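Local coordinates for AB hydrolase-1 domain-containing protein (Streptococcus mutans, PDB 4L9A) that probably acts as a carboxylesterase of the alpha/beta hydrolase fold, hydrolysing ester bonds, at residues G121-A124 with L125-N129; T227-S230 with E231-S235. One frame throughout, in Å; residues are numbered along the deposited sequence.

Contact 1 is one stretch of helix 120-130, and contact 2 is a turn in the loop leading into strand 235-239; the helix comes first along the chain. Their centres lie about 10 Å apart on the same side of the chain's centre, contact 1 about 11 Å and contact 2 about 17 Å from it. They touch directly: Gln126 NE2 makes a weak hydrogen bond of 3.1 Å to Thr227 OG1, and Leu125 CD2 packs 3.8 Å from Ile229 N. Helix 120-130 links the parallel neighbours 111-117 and 134-141, and strand 235-239 lies next to 134-141. Where they meet, the crossover's helix packs against the loop that leads into strand 235-239, and Met128 also touches Ile233.

Contact 1 of 2, residues G121-A124 with L125-N129; sequences GFAA and LQIMN
Ala123 and Ile127, one helical turn apart, are joined through both backbone and side chain. Three i to i+4 hydrogen bonds carry the backbone part: Ile127 N to Ala123 O (2.9 Å, N-H...O 170°) is the straightest, Met128 N to Ala124 O is almost as straight, and Leu125 N to Gly121 O bends to 154°.

Side-chain carbons also pass over carbonyl oxygens of the preceding turn. Ile127 turns CG1 anti to its carbonyl carbon (chi1 -63°), which lays that branch back with CG1 3.1 Å from Ala123 O. Selenomethionine Met128 reaches back as well, its CG lying 3.3 Å from Ala124 O. The apolar contacts proper are two methyl pairs: Ile127 CD1 comes 4.2 Å from Ala123 CB, and the bend at chi3 of Met128 folds CE to 4.5 Å from Ala124 CB.

This helix follows strand 111-117 in a beta-alpha-beta crossover. That strand is the fifth in the sheet, and the turn from it into helix 120-130 is, by its place in the fold, probably the nucleophile elbow. Ala124 and Met128 pack on Leu114 of strand 111-117 and on Phe138 of strand 134-141, while Ile127 meets Ile100 and Phe104 of helix 93-106, and the Phe122 ring meets that of Phe225.

The polar part is water-mediated. Gln126 bends at chi2, passing CG 3.5 Å from Phe122 O and bringing the amide alongside the previous turn. A water accepts from Gln126 NE2 at 2.6 Å and donates to Phe122 O at 2.8 Å, a bridge that ties the amide to the backbone carbonyl.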
ATOM      1  N   GLY A 121      -0.014  -4.617   2.805  1.00 22.59           N
ATOM      2  CA  GLY A 121      -0.436  -6.001   2.632  1.00 23.01           C
ATOM      3  C   GLY A 121      -1.179  -6.578   3.835  1.00 22.66           C
ATOM      4  O   GLY A 121      -2.140  -7.345   3.675  1.00 22.57           O
ATOM      5  N   PHE A 122      -0.753  -6.216   5.042  1.00 24.02           N
ATOM      6  CA  PHE A 122      -1.366  -6.791   6.246  1.00 26.55           C
ATOM      7  C   PHE A 122      -2.842  -6.403   6.392  1.00 27.96           C
ATOM      8  O   PHE A 122      -3.701  -7.263   6.600  1.00 26.24           O
ATOM      9  CB  PHE A 122      -0.554  -6.443   7.503  1.00 27.55           C
ATOM     10  CG  PHE A 122       0.772  -7.181   7.589  1.00 32.02           C
ATOM     11  CD1 PHE A 122       0.798  -8.561   7.704  1.00 34.58           C
ATOM     12  CD2 PHE A 122       1.976  -6.499   7.550  1.00 33.86           C
ATOM     13  CE1 PHE A 122       1.997  -9.243   7.782  1.00 40.85           C
ATOM     14  CE2 PHE A 122       3.199  -7.196   7.622  1.00 31.58           C
ATOM     15  CZ  PHE A 122       3.195  -8.555   7.739  1.00 33.37           C
ATOM     16  N   ALA A 123      -3.139  -5.113   6.285  1.00 23.85           N
ATOM     17  CA  ALA A 123      -4.534  -4.671   6.295  1.00 22.86           C
ATOM     18  C   ALA A 123      -5.304  -5.323   5.146  1.00 24.08           C
ATOM     19  O   ALA A 123      -6.423  -5.774   5.322  1.00 27.58           O
ATOM     20  CB  ALA A 123      -4.621  -3.138   6.204  1.00 20.06           C
ATOM     21  N   ALA A 124      -4.685  -5.373   3.968  1.00 25.70           N
ATOM     22  CA  ALA A 124      -5.361  -5.880   2.775  1.00 27.77           C
ATOM     23  C   ALA A 124      -5.884  -7.298   2.974  1.00 29.99           C
ATOM     24  O   ALA A 124      -6.995  -7.629   2.568  1.00 30.33           O
ATOM     25  CB  ALA A 124      -4.418  -5.809   1.556  1.00 20.10           C
ATOM     26  N   LEU A 125      -5.079  -8.149   3.600  1.00 28.29           N
ATOM     27  CA  LEU A 125      -5.501  -9.525   3.815  1.00 31.55           C
ATOM     28  C   LEU A 125      -6.759  -9.585   4.691  1.00 33.47           C
ATOM     29  O   LEU A 125      -7.676 -10.353   4.416  1.00 30.90           O
ATOM     30  CB  LEU A 125      -4.357 -10.338   4.417  1.00 28.65           C
ATOM     31  CG  LEU A 125      -3.209 -10.574   3.429  1.00 28.84           C
ATOM     32  CD1 LEU A 125      -1.938 -10.977   4.170  1.00 30.20           C
ATOM     33  CD2 LEU A 125      -3.627 -11.649   2.414  1.00 28.24           C
ATOM     34  N   GLN A 126      -6.810  -8.766   5.735  1.00 30.80           N
ATOM     35  CA  GLN A 126      -7.969  -8.775   6.634  1.00 32.99           C
ATOM     36  C   GLN A 126      -9.197  -8.186   5.954  1.00 29.01           C
ATOM     37  O   GLN A 126     -10.294  -8.703   6.096  1.00 30.95           O
ATOM     38  CB  GLN A 126      -7.662  -8.005   7.921  1.00 31.40           C
ATOM     39  CG  GLN A 126      -6.364  -8.427   8.581  1.00 40.39           C
ATOM     40  CD  GLN A 126      -6.401  -9.866   9.055  1.00 52.34           C
ATOM     41  OE1 GLN A 126      -7.474 -10.439   9.232  1.00 56.67           O
ATOM     42  NE2 GLN A 126      -5.226 -10.454   9.270  1.00 49.89           N
ATOM     43  N   ILE A 127      -8.998  -7.098   5.216  1.00 31.46           N
ATOM     44  CA  ILE A 127     -10.076  -6.458   4.468  1.00 31.27           C
ATOM     45  C   ILE A 127     -10.785  -7.437   3.525  1.00 32.46           C
ATOM     46  O   ILE A 127     -12.011  -7.547   3.518  1.00 30.51           O
ATOM     47  CB  ILE A 127      -9.532  -5.251   3.666  1.00 32.29           C
ATOM     48  CG1 ILE A 127      -8.986  -4.187   4.622  1.00 27.47           C
ATOM     49  CG2 ILE A 127     -10.610  -4.673   2.755  1.00 24.01           C
ATOM     50  CD1 ILE A 127      -8.115  -3.146   3.956  1.00 30.08           C
HETATM   51  N   MSE A 128     -10.014  -8.160   2.725  1.00 33.58           N
HETATM   52  CA  MSE A 128     -10.606  -9.082   1.763  1.00 34.27           C
HETATM   53  C   MSE A 128     -11.320 -10.230   2.473  1.00 38.77           C
HETATM   54  O   MSE A 128     -12.303 -10.762   1.973  1.00 39.23           O
HETATM   55  CB  MSE A 128      -9.541  -9.614   0.799  1.00 34.84           C
HETATM   56  CG  MSE A 128      -8.874  -8.519  -0.027  1.00 37.01           C
HETATM   57 SE   MSE A 128      -7.584  -9.237  -1.351  1.00 45.98          SE
HETATM   58  CE  MSE A 128      -6.082  -9.622  -0.145  1.00 36.05           C
ATOM     59  N   ASN A 129     -10.827 -10.598   3.648  1.00 36.00           N
ATOM     60  CA  ASN A 129     -11.435 -11.668   4.431  1.00 41.86           C
ATOM     61  C   ASN A 129     -12.697 -11.216   5.183  1.00 43.20           C
ATOM     62  O   ASN A 129     -13.552 -12.036   5.516  1.00 46.32           O
ATOM     63  CB  ASN A 129     -10.383 -12.260   5.385  1.00 44.60           C
ATOM     64  CG  ASN A 129     -10.920 -13.385   6.247  1.00 52.65           C
ATOM     65  OD1 ASN A 129     -11.240 -14.470   5.756  1.00 54.35           O
ATOM     66  ND2 ASN A 129     -10.992 -13.141   7.550  1.00 57.70           N
TER
HETATM   67  O   HOH W   1      -3.125  -9.710   7.863  1.00 38.25           O

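Contact 2 of 2, residues T227-S230 with E231-S235; sequences TGIS and EKIPS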
ATOM      1  N   THR A 227      -3.949 -15.134   8.388  1.00 46.95           N
ATOM      2  CA  THR A 227      -4.867 -14.955   7.272  1.00 47.86           C
ATOM      3  C   THR A 227      -4.112 -15.016   5.953  1.00 45.28           C
ATOM      4  O   THR A 227      -3.122 -14.312   5.767  1.00 46.73           O
ATOM      5  CB  THR A 227      -5.568 -13.575   7.359  1.00 55.01           C
ATOM      6  OG1 THR A 227      -6.125 -13.394   8.668  1.00 58.63           O
ATOM      7  CG2 THR A 227      -6.670 -13.451   6.319  1.00 56.77           C
ATOM      8  N   GLY A 228      -4.579 -15.847   5.034  1.00 47.55           N
ATOM      9  CA  GLY A 228      -4.057 -15.832   3.681  1.00 46.66           C
ATOM     10  C   GLY A 228      -5.148 -15.338   2.751  1.00 44.26           C
ATOM     11  O   GLY A 228      -6.270 -15.108   3.187  1.00 50.52           O
ATOM     12  N   ILE A 229      -4.834 -15.179   1.473  1.00 39.67           N
ATOM     13  CA  ILE A 229      -5.831 -14.763   0.493  1.00 32.02           C
ATOM     14  C   ILE A 229      -6.695 -15.938   0.039  1.00 45.00           C
ATOM     15  O   ILE A 229      -6.190 -17.031  -0.244  1.00 47.09           O
ATOM     16  CB  ILE A 229      -5.164 -14.107  -0.725  1.00 36.75           C
ATOM     17  CG1 ILE A 229      -6.217 -13.593  -1.704  1.00 43.50           C
ATOM     18  CG2 ILE A 229      -4.223 -15.100  -1.419  1.00 45.27           C
ATOM     19  CD1 ILE A 229      -5.621 -12.779  -2.822  1.00 49.18           C
ATOM     20  N   SER A 230      -8.003 -15.719  -0.015  1.00 40.83           N
ATOM     21  CA  SER A 230      -8.922 -16.748  -0.477  1.00 40.10           C
ATOM     22  C   SER A 230      -8.528 -17.269  -1.855  1.00 40.55           C
ATOM     23  O   SER A 230      -8.045 -16.516  -2.707  1.00 36.31           O
ATOM     24  CB  SER A 230     -10.345 -16.197  -0.520  1.00 42.37           C
ATOM     25  OG  SER A 230     -11.208 -17.080  -1.210  1.00 46.80           O
ATOM     26  N   GLU A 231      -8.731 -18.567  -2.067  1.00 41.75           N
ATOM     27  CA  GLU A 231      -8.503 -19.176  -3.370  1.00 48.64           C
ATOM     28  C   GLU A 231      -9.403 -18.553  -4.438  1.00 48.89           C
ATOM     29  O   GLU A 231      -9.088 -18.599  -5.627  1.00 44.38           O
ATOM     30  CB  GLU A 231      -8.728 -20.691  -3.294  1.00 50.82           C
ATOM     31  CG  GLU A 231      -7.717 -21.414  -2.409  1.00 51.98           C
ATOM     32  CD  GLU A 231      -6.319 -21.418  -3.004  1.00 58.22           C
ATOM     33  OE1 GLU A 231      -6.205 -21.279  -4.242  1.00 58.58           O
ATOM     34  OE2 GLU A 231      -5.336 -21.567  -2.240  1.00 56.68           O
ATOM     35  N   LYS A 232     -10.509 -17.953  -4.000  1.00 43.97           N
ATOM     36  CA  LYS A 232     -11.499 -17.366  -4.907  1.00 47.73           C
ATOM     37  C   LYS A 232     -11.099 -15.998  -5.464  1.00 41.04           C
ATOM     38  O   LYS A 232     -11.736 -15.485  -6.383  1.00 46.70           O
ATOM     39  CB  LYS A 232     -12.860 -17.252  -4.208  1.00 54.51           C
ATOM     40  CG  LYS A 232     -13.360 -18.547  -3.573  1.00 68.08           C
ATOM     41  CD  LYS A 232     -14.660 -18.319  -2.801  1.00 77.61           C
ATOM     42  CE  LYS A 232     -14.980 -19.483  -1.867  1.00 79.72           C
ATOM     43  NZ  LYS A 232     -16.139 -19.157  -0.983  1.00 82.44           N
ATOM     44  N   ILE A 233     -10.057 -15.400  -4.902  1.00 39.29           N
ATOM     45  CA  ILE A 233      -9.633 -14.075  -5.337  1.00 34.67           C
ATOM     46  C   ILE A 233      -8.295 -14.134  -6.059  1.00 35.53           C
ATOM     47  O   ILE A 233      -7.306 -14.573  -5.480  1.00 38.07           O
ATOM     48  CB  ILE A 233      -9.462 -13.125  -4.137  1.00 34.60           C
ATOM     49  CG1 ILE A 233     -10.803 -12.904  -3.423  1.00 38.94           C
ATOM     50  CG2 ILE A 233      -8.855 -11.801  -4.587  1.00 29.55           C
ATOM     51  CD1 ILE A 233     -10.652 -12.140  -2.117  1.00 39.60           C
ATOM     52  N   PRO A 234      -8.250 -13.655  -7.311  1.00 39.13           N
ATOM     53  CA  PRO A 234      -6.971 -13.632  -8.030  1.00 37.48           C
ATOM     54  C   PRO A 234      -6.005 -12.639  -7.406  1.00 36.44           C
ATOM     55  O   PRO A 234      -6.412 -11.570  -6.930  1.00 31.45           O
ATOM     56  CB  PRO A 234      -7.348 -13.184  -9.449  1.00 36.04           C
ATOM     57  CG  PRO A 234      -8.809 -12.878  -9.430  1.00 38.26           C
ATOM     58  CD  PRO A 234      -9.312 -12.935  -8.027  1.00 41.49           C
ATOM     59  N   SER A 235      -4.729 -13.003  -7.418  1.00 29.64           N
ATOM     60  CA  SER A 235      -3.676 -12.191  -6.839  1.00 31.59           C
ATOM     61  C   SER A 235      -2.585 -11.973  -7.870  1.00 31.94           C
ATOM     62  O   SER A 235      -2.057 -12.934  -8.431  1.00 29.95           O
ATOM     63  CB  SER A 235      -3.087 -12.904  -5.620  1.00 30.48           C
ATOM     64  OG  SER A 235      -2.070 -12.130  -5.015  1.00 25.07           O
TER
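Ser230 grips the two residues that follow Glu231 with two different oxygens. Its OG accepts from Lys232 N (3.0 Å), an ST turn, and its carbonyl O accepts from Ile233 N at 3.2 Å, closing a type I beta turn from Ser230 to Ile233. The second bond is straight at the hydrogen (165°), yet the donor sits 63° above the carbonyl plane, away from the lone pairs. Holding OG anti to the backbone N (chi1 168°) puts it beside the carbonyl carbon, within reach of Lys232 N, and Lys232 CB also lies 3.4 Å from it.

On the chain before the turn, Ile229 sends its extended CG1 branch to the returning chain: CD1 meets Ile233 CG2 and Ser235 CB, each at 3.8 Å, the two isoleucine side chains crossing obliquely. Further out, Asn254 ND2 bonds to Ile233 O and weakly to Ser230 O, Glu231 OE1 accepts from the backbone N of Lys255, and Ser235 OG bonds to Tyr252 O. Ile229 and Ser235 both rest on Phe138 of strand 134-141.

Chemically, backbone and hydroxyl bonds close the turn, while Ile229 CD1 packs against the segment that leads into strand 235-239.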